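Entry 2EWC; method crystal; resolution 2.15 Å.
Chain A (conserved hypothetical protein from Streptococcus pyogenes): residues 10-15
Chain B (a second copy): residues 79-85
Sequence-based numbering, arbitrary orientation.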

ATOM      1  N   ASN A  10     -20.602  -2.763  16.502  1.00 35.97           N
ATOM      2  CA  ASN A  10     -19.705  -3.895  16.573  1.00 36.34           C
ATOM      3  C   ASN A  10     -20.160  -4.808  17.697  1.00 37.03           C
ATOM      4  O   ASN A  10     -20.002  -4.501  18.885  1.00 36.39           O
ATOM      5  N   GLU A  11     -20.749  -5.928  17.294  1.00 37.80           N
ATOM      6  CA  GLU A  11     -21.408  -6.839  18.206  1.00 39.31           C
ATOM      7  C   GLU A  11     -20.426  -7.672  18.990  1.00 39.33           C
ATOM      8  O   GLU A  11     -20.691  -8.031  20.132  1.00 39.77           O
ATOM      9  N   ASP A  12     -19.284  -7.963  18.382  1.00 39.91           N
ATOM     10  CA  ASP A  12     -18.201  -8.676  19.063  1.00 40.41           C
ATOM     11  C   ASP A  12     -17.545  -7.881  20.174  1.00 39.33           C
ATOM     12  O   ASP A  12     -17.215  -8.446  21.213  1.00 39.12           O
ATOM     13  N   ARG A  13     -17.332  -6.584  19.936  1.00 38.06           N
ATOM     14  CA  ARG A  13     -16.606  -5.739  20.882  1.00 36.39           C
ATOM     15  C   ARG A  13     -17.574  -5.118  21.863  1.00 34.54           C
ATOM     16  O   ARG A  13     -17.161  -4.537  22.851  1.00 33.70           O
ATOM     17  N   GLY A  14     -18.867  -5.265  21.598  1.00 33.09           N
ATOM     18  CA  GLY A  14     -19.898  -4.634  22.421  1.00 31.02           C
ATOM     19  C   GLY A  14     -19.828  -3.109  22.418  1.00 30.13           C
ATOM     20  O   GLY A  14     -19.901  -2.480  23.471  1.00 29.60           O
ATOM     21  N   HIS A  15     -19.670  -2.504  21.241  1.00 29.78           N
ATOM     22  CA  HIS A  15     -19.705  -1.032  21.134  1.00 29.76           C
ATOM     23  C   HIS A  15     -20.427  -0.550  19.871  1.00 29.44           C
ATOM     24  O   HIS A  15     -20.676  -1.336  18.953  1.00 29.20           O
TER
HETATM   25  N   MSE B  79     -14.003  -6.612  30.445  1.00 28.58           N
HETATM   26  CA  MSE B  79     -15.091  -5.637  30.413  1.00 28.61           C
HETATM   27  C   MSE B  79     -16.077  -5.918  29.273  1.00 28.99           C
HETATM   28  O   MSE B  79     -17.283  -5.763  29.453  1.00 27.87           O
ATOM     29  N   GLU B  80     -15.550  -6.288  28.106  1.00 30.20           N
ATOM     30  CA  GLU B  80     -16.374  -6.540  26.928  1.00 32.00           C
ATOM     31  C   GLU B  80     -17.368  -7.672  27.143  1.00 32.70           C
ATOM     32  O   GLU B  80     -18.515  -7.576  26.676  1.00 32.62           O
ATOM     33  N   LYS B  81     -16.927  -8.731  27.836  1.00 32.75           N
ATOM     34  CA  LYS B  81     -17.803  -9.843  28.230  1.00 33.95           C
ATOM     35  C   LYS B  81     -18.948  -9.348  29.124  1.00 33.76           C
ATOM     36  O   LYS B  81     -20.101  -9.733  28.946  1.00 33.42           O
HETATM   37  N   MSE B  82     -18.606  -8.500  30.088  1.00 33.79           N
HETATM   38  CA  MSE B  82     -19.571  -7.978  31.047  1.00 34.14           C
HETATM   39  C   MSE B  82     -20.556  -7.000  30.397  1.00 33.35           C
HETATM   40  O   MSE B  82     -21.732  -6.944  30.765  1.00 33.00           O
ATOM     41  N   ILE B  83     -20.060  -6.231  29.431  1.00 32.53           N
ATOM     42  CA  ILE B  83     -20.890  -5.326  28.645  1.00 31.95           C
ATOM     43  C   ILE B  83     -21.965  -6.118  27.873  1.00 32.30           C
ATOM     44  O   ILE B  83     -23.151  -5.776  27.907  1.00 31.59           O
ATOM     45  N   LYS B  84     -21.541  -7.200  27.223  1.00 32.59           N
ATOM     46  CA  LYS B  84     -22.444  -7.983  26.397  1.00 33.44           C
ATOM     47  C   LYS B  84     -23.547  -8.614  27.247  1.00 33.88           C
ATOM     48  O   LYS B  84     -24.691  -8.655  26.826  1.00 33.16           O
ATOM     49  N   GLU B  85     -23.208  -9.012  28.471  1.00 34.95           N
ATOM     50  CA  GLU B  85     -24.194  -9.557  29.415  1.00 36.09           C
ATOM     51  C   GLU B  85     -25.147  -8.507  30.016  1.00 35.90           C
ATOM     52  O   GLU B  85     -26.308  -8.805  30.294  1.00 35.73           O
TER

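The contact joins a tight turn of chain A, closed by paired backbone hydrogen bonds between Asn A10 and His A15 (Asn A10 N to His A15 O, 2.8 Å; His A15 N to Asn A10 O, 3.1 Å), to one side of a helix in chain B. Together the two stretches bury 285 Å². On the helix, Glu B80, Ile B83 and Lys B84 direct their CA-to-CB bonds toward the turn; one helical turn separates Glu B80 from Lys B84, and the backbone bond from Lys B84 N to Glu B80 O (3.1 Å) links them directly. Lys B81 points away, and its fully extended side chain (t at all four chi angles) takes no part.

The charged interaction centres on Glu B80, which is buried in the assembly. With chi1 m and chi2 t, its side chain reaches out to the turn, where OE1 forms a salt bridge with NH2 of Arg A13 at 2.8 Å. The distance is short, but the N-H...acceptor angle of 121° makes the hydrogen bond itself weak. Arg A13 starts out pointing away from the helix overall; chi1 and chi2, both m, and an off-rotamer chi3 of 132° fold the chain so that its guanidinium end comes nearer to the carboxylate.

A second polar link runs to the backbone of the turn. Lys B84 (chi1 m, chi2 t, chi3 off at -98°, chi4 t) carries its ammonium group to Asp A12, whose O accepts a weak hydrogen bond from NZ at 3.1 Å. The CA-to-CB bonds of Asp A12 and Glu A11 point away from the helix, and neither side chain comes within 5 Å of it. Within the turn, the side chain of Asn A10 (chi1 t) lies out of reach of the helix but braces the loop: its OD1 accepts a hydrogen bond from Arg A13 N at 3.0 Å.

Van der Waals packing gathers around Gly A14, much of it carbon against backbone carbonyl oxygen. Its CA lies 4.2 Å from CG of Lys B84, while CG2 of Ile B83 (chi1 m, chi2 t) approaches Gly A14 O to 3.5 Å. Farther along the lysine, CD rests 3.4 Å from Glu A11 O, so the aliphatic stem packs along the turn before the amine reaches its acceptor. Glycine suits this site twice over: its phi of 62° favours the residue, and an ideal CB would point toward the helix, only 3.2 Å from Ile B83 CG2 and 3.3 Å from Lys B84 CG.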

ATOM      1  CB  ASN A  10     -18.261  -3.449  16.767  1.00 36.31           C
ATOM      2  CG  ASN A  10     -17.276  -4.595  16.606  1.00 36.53           C
ATOM      3  OD1 ASN A  10     -17.534  -5.729  17.025  1.00 36.44           O
ATOM      4  ND2 ASN A  10     -16.143  -4.302  15.987  1.00 36.01           N
ATOM      5  CB  GLU A  11     -22.376  -7.725  17.438  1.00 40.17           C
ATOM      6  CG  GLU A  11     -23.649  -7.007  17.052  1.00 43.67           C
ATOM      7  CD  GLU A  11     -24.685  -6.939  18.197  1.00 51.31           C
ATOM      8  OE1 GLU A  11     -24.501  -7.653  19.217  1.00 52.89           O
ATOM      9  OE2 GLU A  11     -25.695  -6.180  18.064  1.00 54.05           O
ATOM     10  CB  ASP A  12     -17.112  -9.051  18.071  1.00 41.60           C
ATOM     11  CG  ASP A  12     -17.580 -10.042  17.067  1.00 45.40           C
ATOM     12  OD1 ASP A  12     -17.265  -9.850  15.870  1.00 50.07           O
ATOM     13  OD2 ASP A  12     -18.285 -10.998  17.473  1.00 49.77           O
ATOM     14  CB  ARG A  13     -15.804  -4.646  20.164  1.00 36.71           C
ATOM     15  CG  ARG A  13     -14.750  -5.153  19.199  1.00 38.61           C
ATOM     16  CD  ARG A  13     -13.502  -5.692  19.935  1.00 42.98           C
ATOM     17  NE  ARG A  13     -13.170  -6.994  19.373  1.00 48.42           N
ATOM     18  CZ  ARG A  13     -13.516  -8.165  19.905  1.00 51.68           C
ATOM     19  NH1 ARG A  13     -13.183  -9.297  19.286  1.00 52.14           N
ATOM     20  NH2 ARG A  13     -14.173  -8.217  21.064  1.00 53.57           N
ATOM     21  CB  HIS A  15     -18.294  -0.400  21.266  1.00 30.20           C
ATOM     22  CG  HIS A  15     -17.341  -0.746  20.157  1.00 30.88           C
ATOM     23  ND1 HIS A  15     -17.629  -0.534  18.823  1.00 32.77           N
ATOM     24  CD2 HIS A  15     -16.078  -1.235  20.187  1.00 33.05           C
ATOM     25  CE1 HIS A  15     -16.601  -0.913  18.080  1.00 32.07           C
ATOM     26  NE2 HIS A  15     -15.646  -1.340  18.881  1.00 31.89           N
TER
HETATM   27  CB  MSE B  79     -14.569  -4.184  30.335  1.00 28.18           C
HETATM   28  CG  MSE B  79     -15.714  -3.107  30.280  1.00 28.06           C
HETATM   29 SE   MSE B  79     -15.224  -1.405  29.874  1.00 27.29          SE
HETATM   30  CE  MSE B  79     -14.536  -1.665  28.218  1.00 29.88           C
ATOM     31  CB  GLU B  80     -15.508  -6.855  25.716  1.00 32.09           C
ATOM     32  CG  GLU B  80     -14.929  -5.599  25.098  1.00 35.37           C
ATOM     33  CD  GLU B  80     -14.134  -5.887  23.845  1.00 39.52           C
ATOM     34  OE1 GLU B  80     -13.869  -7.074  23.553  1.00 42.58           O
ATOM     35  OE2 GLU B  80     -13.773  -4.918  23.153  1.00 43.08           O
ATOM     36  CB  LYS B  81     -17.010 -10.946  28.965  1.00 33.96           C
ATOM     37  CG  LYS B  81     -17.892 -12.085  29.497  1.00 35.15           C
ATOM     38  CD  LYS B  81     -17.129 -13.148  30.357  1.00 34.87           C
ATOM     39  CE  LYS B  81     -18.127 -14.239  30.820  1.00 36.79           C
ATOM     40  NZ  LYS B  81     -17.558 -15.266  31.746  1.00 37.78           N
HETATM   41  CB  MSE B  82     -18.820  -7.289  32.188  1.00 34.45           C
HETATM   42  CG  MSE B  82     -19.125  -7.852  33.563  1.00 37.42           C
HETATM   43 SE   MSE B  82     -19.040  -9.675  33.770  1.00 37.24          SE
HETATM   44  CE  MSE B  82     -20.256 -10.275  32.656  1.00 41.06           C
ATOM     45  CB  ILE B  83     -20.027  -4.472  27.704  1.00 31.55           C
ATOM     46  CG1 ILE B  83     -19.327  -3.367  28.514  1.00 31.37           C
ATOM     47  CG2 ILE B  83     -20.880  -3.847  26.565  1.00 30.80           C
ATOM     48  CD1 ILE B  83     -18.307  -2.565  27.699  1.00 30.82           C
ATOM     49  CB  LYS B  84     -21.678  -8.977  25.521  1.00 32.86           C
ATOM     50  CG  LYS B  84     -20.866  -8.225  24.467  1.00 34.44           C
ATOM     51  CD  LYS B  84     -20.312  -9.085  23.392  1.00 36.63           C
ATOM     52  CE  LYS B  84     -18.884  -9.444  23.659  1.00 37.53           C
ATOM     53  NZ  LYS B  84     -18.528 -10.663  22.866  1.00 39.11           N
ATOM     54  CB  GLU B  85     -23.490 -10.340  30.527  1.00 36.12           C
ATOM     55  CG  GLU B  85     -22.790 -11.638  30.047  1.00 37.46           C
ATOM     56  CD  GLU B  85     -22.069 -12.382  31.183  1.00 38.46           C
ATOM     57  OE1 GLU B  85     -22.229 -11.938  32.354  1.00 41.71           O
ATOM     58  OE2 GLU B  85     -21.349 -13.390  30.915  1.00 38.64           O
TER